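Local structure of diol-dehydratase (Roseburia inulinivorans, 5I2A) at residues A142-T145 with L146-M149; I514-A517 with H518-A522; I568-V572 with F573-R577; T202-C205 with F206-S209. The protein dehydrates 1,2-propanediol without vitamin B12 and belongs to the glycyl radical enzymes, which carry out such lyase chemistry through a protein-borne organic radical. One frame throughout, in Å; residues are numbered along the deposited sequence.

Contact 1: A142-T145 with L146-M149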
loop_
_atom_site.group_PDB
_atom_site.type_symbol
_atom_site.label_atom_id
_atom_site.label_comp_id
_atom_site.label_asym_id
_atom_site.label_seq_id
_atom_site.Cartn_x
_atom_site.Cartn_y
_atom_site.Cartn_z
ATOM N N ALA A 142 10.250 -9.390 12.741
ATOM C CA ALA A 142 10.341 -9.376 14.198
ATOM C C ALA A 142 11.789 -9.486 14.686
ATOM O O ALA A 142 12.637 -10.050 13.994
ATOM C CB ALA A 142 9.506 -10.490 14.785
ATOM N N PRO A 143 12.084 -8.912 15.871
ATOM C CA PRO A 143 13.435 -9.045 16.430
ATOM C C PRO A 143 13.841 -10.510 16.607
ATOM O O PRO A 143 14.991 -10.843 16.374
ATOM C CB PRO A 143 13.331 -8.344 17.788
ATOM C CG PRO A 143 12.188 -7.391 17.643
ATOM C CD PRO A 143 11.213 -8.082 16.722
ATOM N N GLU A 144 12.901 -11.362 17.005
ATOM C CA GLU A 144 13.191 -12.777 17.194
ATOM C C GLU A 144 13.567 -13.433 15.857
ATOM O O GLU A 144 14.407 -14.319 15.808
ATOM C CB GLU A 144 11.997 -13.501 17.836
ATOM C CG GLU A 144 11.749 -13.129 19.312
ATOM C CD GLU A 144 10.977 -11.822 19.503
ATOM O OE1 GLU A 144 10.774 -11.066 18.533
ATOM O OE2 GLU A 144 10.555 -11.554 20.638
ATOM N N THR A 145 12.935 -12.975 14.783
ATOM C CA THR A 145 13.251 -13.422 13.437
ATOM C C THR A 145 14.674 -13.042 13.029
ATOM O O THR A 145 15.409 -13.862 12.465
ATOM C CB THR A 145 12.252 -12.836 12.425
ATOM O OG1 THR A 145 10.925 -13.222 12.800
ATOM C CG2 THR A 145 12.552 -13.324 11.019
ATOM N N LEU A 146 15.061 -11.798 13.308
ATOM C CA LEU A 146 16.414 -11.359 13.005
ATOM C C LEU A 146 17.427 -12.204 13.787
ATOM O O LEU A 146 18.488 -12.538 13.270
ATOM C CB LEU A 146 16.589 -9.865 13.312
ATOM C CG LEU A 146 15.708 -8.909 12.488
ATOM C CD1 LEU A 146 15.853 -7.454 12.961
ATOM C CD2 LEU A 146 16.041 -9.026 11.014
ATOM N N ARG A 147 17.081 -12.549 15.025
ATOM C CA ARG A 147 17.959 -13.353 15.867
ATOM C C ARG A 147 18.134 -14.751 15.274
ATOM O O ARG A 147 19.245 -15.269 15.207
ATOM C CB ARG A 147 17.421 -13.452 17.302
ATOM C CG ARG A 147 18.321 -14.253 18.236
ATOM C CD ARG A 147 17.780 -14.290 19.665
ATOM N NE ARG A 147 16.507 -14.992 19.710
ATOM C CZ ARG A 147 15.677 -15.004 20.750
ATOM N NH1 ARG A 147 15.979 -14.347 21.861
ATOM N NH2 ARG A 147 14.534 -15.670 20.672
ATOM N N ALA A 148 17.034 -15.347 14.833
ATOM C CA ALA A 148 17.087 -16.681 14.242
ATOM C C ALA A 148 18.004 -16.702 13.011
ATOM O O ALA A 148 18.760 -17.650 12.795
ATOM C CB ALA A 148 15.682 -17.154 13.880
ATOM N N MET A 149 17.960 -15.635 12.225
ATOM C CA MET A 149 18.763 -15.574 11.011
ATOM C C MET A 149 20.226 -15.362 11.358
ATOM O O MET A 149 21.106 -15.929 10.722
ATOM C CB MET A 149 18.255 -14.469 10.089
ATOM C CG MET A 149 16.877 -14.789 9.490
ATOM S SD MET A 149 16.227 -13.428 8.503
ATOM C CE MET A 149 15.832 -12.247 9.724
HETATM O O HOH W 1 14.826 -16.169 17.810
#

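Contact 2: I514-A517 with H518-A522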
loop_
_atom_site.group_PDB
_atom_site.type_symbol
_atom_site.label_atom_id
_atom_site.label_comp_id
_atom_site.label_asym_id
_atom_site.label_seq_id
_atom_site.Cartn_x
_atom_site.Cartn_y
_atom_site.Cartn_z
ATOM N N ILE A 514 9.076 -10.115 3.708
ATOM C CA ILE A 514 9.600 -9.860 2.371
ATOM C C ILE A 514 8.450 -9.784 1.346
ATOM O O ILE A 514 8.496 -8.996 0.417
ATOM C CB ILE A 514 10.635 -10.939 1.991
ATOM C CG1 ILE A 514 11.832 -10.844 2.944
ATOM C CG2 ILE A 514 11.095 -10.803 0.524
ATOM C CD1 ILE A 514 12.761 -12.071 2.930
ATOM N N ASP A 515 7.415 -10.586 1.565
ATOM C CA ASP A 515 6.203 -10.598 0.743
ATOM C C ASP A 515 5.545 -9.215 0.726
ATOM O O ASP A 515 5.239 -8.682 -0.340
ATOM C CB ASP A 515 5.229 -11.666 1.279
ATOM C CG ASP A 515 4.386 -12.336 0.179
ATOM O OD1 ASP A 515 4.087 -11.711 -0.862
ATOM O OD2 ASP A 515 3.997 -13.505 0.387
ATOM N N TYR A 516 5.359 -8.629 1.910
ATOM C CA TYR A 516 4.820 -7.274 2.008
ATOM C C TYR A 516 5.694 -6.304 1.253
ATOM O O TYR A 516 5.180 -5.450 0.556
ATOM C CB TYR A 516 4.674 -6.815 3.475
ATOM C CG TYR A 516 3.420 -7.366 4.097
ATOM C CD1 TYR A 516 2.162 -6.999 3.606
ATOM C CD2 TYR A 516 3.483 -8.287 5.131
ATOM C CE1 TYR A 516 0.996 -7.526 4.144
ATOM C CE2 TYR A 516 2.326 -8.822 5.678
ATOM C CZ TYR A 516 1.089 -8.436 5.185
ATOM O OH TYR A 516 -0.050 -8.965 5.735
ATOM N N ALA A 517 7.013 -6.452 1.370
ATOM C CA ALA A 517 7.906 -5.520 0.687
ATOM C C ALA A 517 7.720 -5.578 -0.839
ATOM O O ALA A 517 7.613 -4.533 -1.485
ATOM C CB ALA A 517 9.371 -5.784 1.070
ATOM N N HIS A 518 7.646 -6.778 -1.419
ATOM C CA HIS A 518 7.392 -6.872 -2.862
ATOM C C HIS A 518 6.009 -6.322 -3.249
ATOM O O HIS A 518 5.878 -5.635 -4.264
ATOM C CB HIS A 518 7.559 -8.315 -3.366
ATOM C CG HIS A 518 8.996 -8.744 -3.448
ATOM N ND1 HIS A 518 9.824 -8.375 -4.488
ATOM C CD2 HIS A 518 9.766 -9.460 -2.595
ATOM C CE1 HIS A 518 11.036 -8.847 -4.272
ATOM N NE2 HIS A 518 11.028 -9.515 -3.134
ATOM N N ALA A 519 4.993 -6.623 -2.445
ATOM C CA ALA A 519 3.635 -6.156 -2.713
ATOM C C ALA A 519 3.580 -4.637 -2.764
ATOM O O ALA A 519 2.893 -4.071 -3.594
ATOM C CB ALA A 519 2.650 -6.682 -1.646
ATOM N N LYS A 520 4.333 -3.984 -1.890
ATOM C CA LYS A 520 4.220 -2.543 -1.745
ATOM C C LYS A 520 5.126 -1.789 -2.695
ATOM O O LYS A 520 4.757 -0.738 -3.191
ATOM C CB LYS A 520 4.506 -2.141 -0.289
ATOM C CG LYS A 520 3.387 -2.623 0.677
ATOM C CD LYS A 520 3.713 -2.349 2.131
ATOM C CE LYS A 520 2.556 -2.759 3.075
ATOM N NZ LYS A 520 1.340 -1.960 2.854
ATOM N N LEU A 521 6.301 -2.334 -2.974
ATOM C CA LEU A 521 7.291 -1.581 -3.724
ATOM C C LEU A 521 7.606 -2.156 -5.110
ATOM O O LEU A 521 8.102 -1.441 -5.965
ATOM C CB LEU A 521 8.583 -1.466 -2.900
ATOM C CG LEU A 521 8.489 -0.638 -1.610
ATOM C CD1 LEU A 521 9.829 -0.618 -0.863
ATOM C CD2 LEU A 521 8.027 0.798 -1.918
ATOM N N ALA A 522 7.319 -3.433 -5.343
ATOM C CA ALA A 522 7.691 -4.021 -6.626
ATOM C C ALA A 522 6.615 -4.889 -7.304
ATOM O O ALA A 522 6.888 -6.037 -7.644
ATOM C CB ALA A 522 8.991 -4.846 -6.450
#

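Contact 3: I568-V572 with F573-R577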
loop_
_atom_site.group_PDB
_atom_site.type_symbol
_atom_site.label_atom_id
_atom_site.label_comp_id
_atom_site.label_asym_id
_atom_site.label_seq_id
_atom_site.Cartn_x
_atom_site.Cartn_y
_atom_site.Cartn_z
ATOM N N ILE A 568 20.862 -41.341 19.022
ATOM C CA ILE A 568 20.423 -40.945 20.352
ATOM C C ILE A 568 19.504 -41.990 20.957
ATOM O O ILE A 568 19.674 -42.383 22.108
ATOM C CB ILE A 568 19.716 -39.586 20.315
ATOM C CG1 ILE A 568 20.725 -38.503 19.917
ATOM C CG2 ILE A 568 19.078 -39.263 21.667
ATOM C CD1 ILE A 568 20.089 -37.259 19.364
ATOM N N LYS A 569 18.550 -42.457 20.158
ATOM C CA LYS A 569 17.604 -43.466 20.604
ATOM C C LYS A 569 18.308 -44.770 20.990
ATOM O O LYS A 569 18.044 -45.314 22.059
ATOM C CB LYS A 569 16.557 -43.730 19.529
ATOM C CG LYS A 569 15.434 -44.638 19.969
ATOM C CD LYS A 569 14.623 -45.116 18.773
ATOM C CE LYS A 569 13.269 -45.670 19.203
ATOM N NZ LYS A 569 12.679 -46.551 18.168
ATOM N N LYS A 570 19.213 -45.247 20.137
ATOM C CA LYS A 570 19.904 -46.523 20.356
ATOM C C LYS A 570 21.024 -46.485 21.386
ATOM O O LYS A 570 20.993 -47.227 22.358
ATOM C CB LYS A 570 20.492 -47.043 19.054
ATOM C CG LYS A 570 19.485 -47.653 18.130
ATOM C CD LYS A 570 18.737 -48.778 18.792
ATOM C CE LYS A 570 17.689 -49.325 17.855
ATOM N NZ LYS A 570 16.782 -50.292 18.527
ATOM N N LEU A 571 22.006 -45.618 21.183
ATOM C CA LEU A 571 23.205 -45.634 22.013
ATOM C C LEU A 571 23.054 -44.918 23.353
ATOM O O LEU A 571 23.746 -45.257 24.301
ATOM C CB LEU A 571 24.383 -45.032 21.250
ATOM C CG LEU A 571 24.702 -45.716 19.928
ATOM C CD1 LEU A 571 25.994 -45.172 19.355
ATOM C CD2 LEU A 571 24.785 -47.218 20.138
ATOM N N VAL A 572 22.163 -43.936 23.445
ATOM C CA VAL A 572 22.021 -43.217 24.705
ATOM C C VAL A 572 20.884 -43.774 25.576
ATOM O O VAL A 572 21.115 -44.115 26.731
ATOM C CB VAL A 572 21.807 -41.704 24.474
ATOM C CG1 VAL A 572 21.528 -40.994 25.791
ATOM C CG2 VAL A 572 23.026 -41.090 23.801
ATOM N N PHE A 573 19.675 -43.895 25.030
ATOM C CA PHE A 573 18.508 -44.268 25.843
ATOM C C PHE A 573 18.250 -45.786 25.995
ATOM O O PHE A 573 17.993 -46.254 27.098
ATOM C CB PHE A 573 17.265 -43.592 25.277
ATOM C CG PHE A 573 17.214 -42.125 25.565
ATOM C CD1 PHE A 573 16.943 -41.672 26.842
ATOM C CD2 PHE A 573 17.469 -41.196 24.573
ATOM C CE1 PHE A 573 16.913 -40.326 27.120
ATOM C CE2 PHE A 573 17.435 -39.838 24.850
ATOM C CZ PHE A 573 17.155 -39.409 26.126
ATOM N N GLU A 574 18.304 -46.543 24.900
ATOM C CA GLU A 574 18.059 -47.989 24.950
ATOM C C GLU A 574 19.267 -48.797 25.428
ATOM O O GLU A 574 19.211 -49.431 26.463
ATOM C CB GLU A 574 17.614 -48.509 23.582
ATOM C CG GLU A 574 16.285 -47.948 23.143
ATOM C CD GLU A 574 15.787 -48.509 21.823
ATOM O OE1 GLU A 574 16.436 -49.412 21.242
ATOM O OE2 GLU A 574 14.722 -48.038 21.370
ATOM N N GLU A 575 20.355 -48.762 24.672
ATOM C CA GLU A 575 21.518 -49.586 24.965
ATOM C C GLU A 575 22.425 -48.965 26.013
ATOM O O GLU A 575 23.234 -49.656 26.626
ATOM C CB GLU A 575 22.303 -49.858 23.687
ATOM C CG GLU A 575 21.507 -50.634 22.655
ATOM C CD GLU A 575 22.288 -50.882 21.370
ATOM O OE1 GLU A 575 23.515 -50.653 21.358
ATOM O OE2 GLU A 575 21.672 -51.303 20.370
ATOM N N LYS A 576 22.293 -47.660 26.207
ATOM C CA LYS A 576 22.983 -46.975 27.286
ATOM C C LYS A 576 24.499 -47.121 27.199
ATOM O O LYS A 576 25.181 -47.189 28.219
ATOM C CB LYS A 576 22.474 -47.496 28.628
ATOM C CG LYS A 576 21.991 -46.417 29.558
ATOM C CD LYS A 576 20.864 -46.907 30.433
ATOM C CE LYS A 576 19.670 -47.300 29.593
ATOM N NZ LYS A 576 18.395 -47.076 30.333
ATOM N N ARG A 577 25.026 -47.151 25.976
ATOM C CA ARG A 577 26.463 -47.301 25.769
ATOM C C ARG A 577 27.194 -45.968 25.821
ATOM O O ARG A 577 28.414 -45.923 25.892
ATOM C CB ARG A 577 26.737 -47.990 24.436
ATOM C CG ARG A 577 26.043 -49.335 24.299
ATOM C CD ARG A 577 26.319 -49.966 22.950
ATOM N NE ARG A 577 27.747 -50.126 22.706
ATOM C CZ ARG A 577 28.275 -50.355 21.508
ATOM N NH1 ARG A 577 27.495 -50.435 20.433
ATOM N NH2 ARG A 577 29.588 -50.483 21.382
#

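Contact 4: T202-C205 with F206-S209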
loop_
_atom_site.group_PDB
_atom_site.type_symbol
_atom_site.label_atom_id
_atom_site.label_comp_id
_atom_site.label_asym_id
_atom_site.label_seq_id
_atom_site.Cartn_x
_atom_site.Cartn_y
_atom_site.Cartn_z
ATOM N N THR A 202 -7.237 2.152 -8.524
ATOM C CA THR A 202 -6.138 1.208 -8.437
ATOM C C THR A 202 -6.223 0.147 -9.536
ATOM O O THR A 202 -5.205 -0.247 -10.096
ATOM C CB THR A 202 -6.108 0.518 -7.060
ATOM O OG1 THR A 202 -7.414 0.003 -6.760
ATOM C CG2 THR A 202 -5.670 1.521 -5.959
ATOM N N LYS A 203 -7.433 -0.314 -9.841
ATOM C CA LYS A 203 -7.610 -1.292 -10.908
ATOM C C LYS A 203 -7.180 -0.688 -12.239
ATOM O O LYS A 203 -6.421 -1.300 -12.996
ATOM C CB LYS A 203 -9.065 -1.790 -10.994
ATOM C CG LYS A 203 -9.334 -2.721 -12.184
ATOM C CD LYS A 203 -10.587 -3.591 -11.990
ATOM C CE LYS A 203 -10.706 -4.652 -13.100
ATOM N NZ LYS A 203 -11.953 -5.483 -13.003
ATOM N N MET A 204 -7.657 0.517 -12.525
ATOM C CA MET A 204 -7.380 1.131 -13.818
ATOM C C MET A 204 -5.917 1.510 -13.932
ATOM O O MET A 204 -5.349 1.385 -14.998
ATOM C CB MET A 204 -8.266 2.354 -14.055
ATOM C CG MET A 204 -9.717 2.000 -14.387
ATOM S SD MET A 204 -9.856 1.106 -15.967
ATOM C CE MET A 204 -8.891 2.196 -16.988
ATOM N N CYS A 205 -5.295 1.950 -12.837
ATOM C CA CYS A 205 -3.861 2.218 -12.885
ATOM C C CYS A 205 -3.076 0.940 -13.266
ATOM O O CYS A 205 -2.164 0.989 -14.081
ATOM C CB CYS A 205 -3.353 2.767 -11.552
ATOM S SG CYS A 205 -1.636 3.366 -11.599
ATOM N N PHE A 206 -3.427 -0.186 -12.658
ATOM C CA PHE A 206 -2.762 -1.459 -12.944
ATOM C C PHE A 206 -2.971 -1.868 -14.403
ATOM O O PHE A 206 -2.024 -2.240 -15.086
ATOM C CB PHE A 206 -3.270 -2.556 -12.005
ATOM C CG PHE A 206 -2.751 -3.921 -12.329
ATOM C CD1 PHE A 206 -1.420 -4.244 -12.122
ATOM C CD2 PHE A 206 -3.596 -4.889 -12.852
ATOM C CE1 PHE A 206 -0.941 -5.511 -12.433
ATOM C CE2 PHE A 206 -3.125 -6.156 -13.155
ATOM C CZ PHE A 206 -1.794 -6.465 -12.951
ATOM N N LEU A 207 -4.210 -1.773 -14.879
ATOM C CA LEU A 207 -4.516 -2.103 -16.270
ATOM C C LEU A 207 -3.764 -1.176 -17.244
ATOM O O LEU A 207 -3.232 -1.648 -18.238
ATOM C CB LEU A 207 -6.032 -2.058 -16.524
ATOM C CG LEU A 207 -6.864 -3.100 -15.750
ATOM C CD1 LEU A 207 -8.355 -3.002 -16.042
ATOM C CD2 LEU A 207 -6.373 -4.520 -16.036
ATOM N N GLU A 208 -3.693 0.126 -16.959
ATOM C CA GLU A 208 -2.940 1.034 -17.829
ATOM C C GLU A 208 -1.465 0.674 -17.826
ATOM O O GLU A 208 -0.797 0.774 -18.849
ATOM C CB GLU A 208 -3.086 2.497 -17.406
ATOM C CG GLU A 208 -4.504 3.027 -17.383
ATOM C CD GLU A 208 -4.992 3.506 -18.732
ATOM O OE1 GLU A 208 -4.320 3.235 -19.757
ATOM O OE2 GLU A 208 -6.054 4.170 -18.759
ATOM N N SER A 209 -0.964 0.278 -16.659
ATOM C CA SER A 209 0.423 -0.153 -16.511
ATOM C C SER A 209 0.746 -1.365 -17.385
ATOM O O SER A 209 1.841 -1.470 -17.925
ATOM C CB SER A 209 0.727 -0.491 -15.051
ATOM O OG SER A 209 0.652 0.675 -14.258
#

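Contact 1: A142-T145 with L146-M149
Thr-145 and Met-149 meet one turn apart on the first turns of helix 143-150, where Ala-142 holds the N-cap position and Pro-143 starts the helix. The methyl CG2 of Thr-145 touches CE of Met-149 at 3.7 Å. A chi1 of -57° places OG1 of Thr-145 beside the backbone N and leaves CG2 opposite it, which sends the methyl along the helix toward Met-149. Met-149 answers with a chain that runs straight to SD and then bends at chi3 (-71°), folding CE back over the backbone of Thr-145, 3.2 Å from its O. Four i to i+4 backbone bonds tie the turns together; the first, from Leu-146 N to Ala-142 O, is 3.1 Å long. On another side of the helix, CG of Glu-144 approaches NH2 of Arg-147 at 4.0 Å, and the carboxylate and guanidinium planes stand 86° apart. Their charged ends do not pair, since OE2 of Glu-144 is 5.7 Å from NH2 of Arg-147.

Farther out, the side chain of Asn-509 on helix 489-521 accepts hydrogen bonds at OD1 from both Thr-145 OG1 and Ala-142 N, joining the helix start to that long helix. Tyr-502 packs on Glu-144 and Arg-147, while Phe-195 of the second subunit packs on Ala-142 and Glu-144. A water lies in the guanidinium plane of Arg-147, accepting from NE at 2.8 Å and donating to Glu-144 O at 2.8 Å.

Contact 2: I514-A517 with H518-A522
Ile-514 and His-518 form the close-packed part of this last stretch of helix 489-521, their side chains lying alongside one another and pointing the same way. The methyl CG2 of Ile-514 rests 3.6 Å from CD2 of His-518, and the same CD2 is 3.3 Å from Ile-514 O. The imidazole is drawn back over the preceding turn because CG sits beside the backbone N (chi1 of His-518 -74°). Its rotation is probably held from outside: NE2 bonds to Tyr-159 O, and the ring meets that of Phe-91. Asp-515, also buried, is salt-bridged to Arg-685.

The side bearing Lys-520 is looser. CG of Lys-520 lies 3.3 Å from Tyr-516 O, but its CE comes only within 4.3 Å of CD1 of Tyr-516, and the lysine is exposed to solvent. The phenol OH of Tyr-516 hydrogen-bonds to Ala-198 O of the second subunit.

Toward the end of the helix, Lys-520 N bonds mainly to Tyr-516 O and only weakly to Ala-517 O, which receives Leu-521 N at 3.0 Å. Ala-522, the first non-helical residue, still makes the i to i+4 bond from its N to His-518 O, as at an ordinary alpha-helix C-terminus.

Contact 3: I568-V572 with F573-R577
Glu-574 reaches back to Lys-569 and Lys-570 near the end of the helix that begins at residue 558. Its CB lies 3.6 Å from Lys-569 O, and CG comes closer to that oxygen, at 3.3 Å. Beyond CG the chain is extended (chi2 of Glu-574 -177°), carrying the carboxylate out between the two lysines. OE1 forms a salt bridge with NZ of Lys-570 at 2.9 Å, met on its syn side and 19° out of the carboxylate plane. OE2 instead lies against the aliphatic part of Lys-569, 3.5 Å from its CE, with NZ too distant for a salt bridge. Lys-570 gets there by a bend at chi2 (-57°), whereas Lys-569 is stretched out.

The backbone here widens into a pi-type turn. Ile-568 O accepts from both Val-572 N and Phe-573 N, the latter at 3.3 Å, and Glu-574 N and Glu-575 N likewise reach back five residues, to Lys-569 O and Lys-570 O. This register sets Phe-573 beside Ile-568, whose CG2 is 3.6 Å from CE2 of the ring; CG1 of Val-572 sits over one face, displaced from the ring centre. Phe-489 and Met-580 pack on Phe-573 from neighbouring helices. Lys-576 turns the chain with positive phi, and its CA makes a CH...O contact of 3.5 Å with Val-572 O.

Both lysines also form salt bridges with OE2 of Glu-662 on helix 661-678. They thus share that carboxylate, and Lys-570 alone adds the salt bridge to Glu-574; these acidic partners probably favour the charged form of the lysines.

Contact 4: T202-C205 with F206-S209
A chi1 of -66° sets OG of Ser-209 beside its own backbone N, and from there it reaches back to Cys-205 O at 2.8 Å. Lys-203 takes the other course: CG opposite the backbone N (chi1 175°), then an extended chain that runs across Leu-207. The serine hydroxyl and the backbone N of Ser-209, the latter at 2.9 Å, both donate to Cys-205 O and arrive from opposite faces of the carbonyl plane, so two bonds grip one oxygen. OG stands above the plane, 35° out of it. Val-50 O is a weak secondary acceptor for the same hydroxyl, and Val-50 and Met-51 of helix 49-63 pack on Cys-205.

The arrangement is the familiar back-bonding of a helical serine to the carbonyl four residues earlier, here near the start of the long helix 200-233. On a different side, CD1 of Leu-207 meets CG of Lys-203 at 4.0 Å, and CG of Leu-207 is 3.3 Å from Lys-203 O. Val-186 and Met-190 of helix 171-190 cover the leucine, while the ammonium of Lys-203 continues to a salt bridge with Glu-189 and a hydrogen bond to Lys-536 O. Met-204, bent at chi2 and chi3, brings CE to 3.9 Å from OE2 of Glu-208, whose CG is pressed to 3.0 Å from Met-204 O. Tyr-516 of the second subunit packs on Thr-202, and Tyr-140 of that subunit on Cys-205.

In the fold
All four are local contacts along or at the ends of single helices. Contact 3 is the most peripheral, with four exposed residues; it touches no other chain and lies about 64 Å from contact 4, centre to centre. Contact 2 has five buried residues, contact 4 has four and none exposed, and contact 1 is mixed. Contacts 1, 2 and 4 reach the second subunit, and contacts 2 and 4 face each other across that interface. Helix 489-521 contains contact 2 and packs on contacts 1 and 3. Chemistry follows place: a helix start bonded to an asparagine in contact 1, a buried histidine and aspartate in contact 2, peripheral salt bridges in contact 3, a serine-to-carbonyl bond in contact 4.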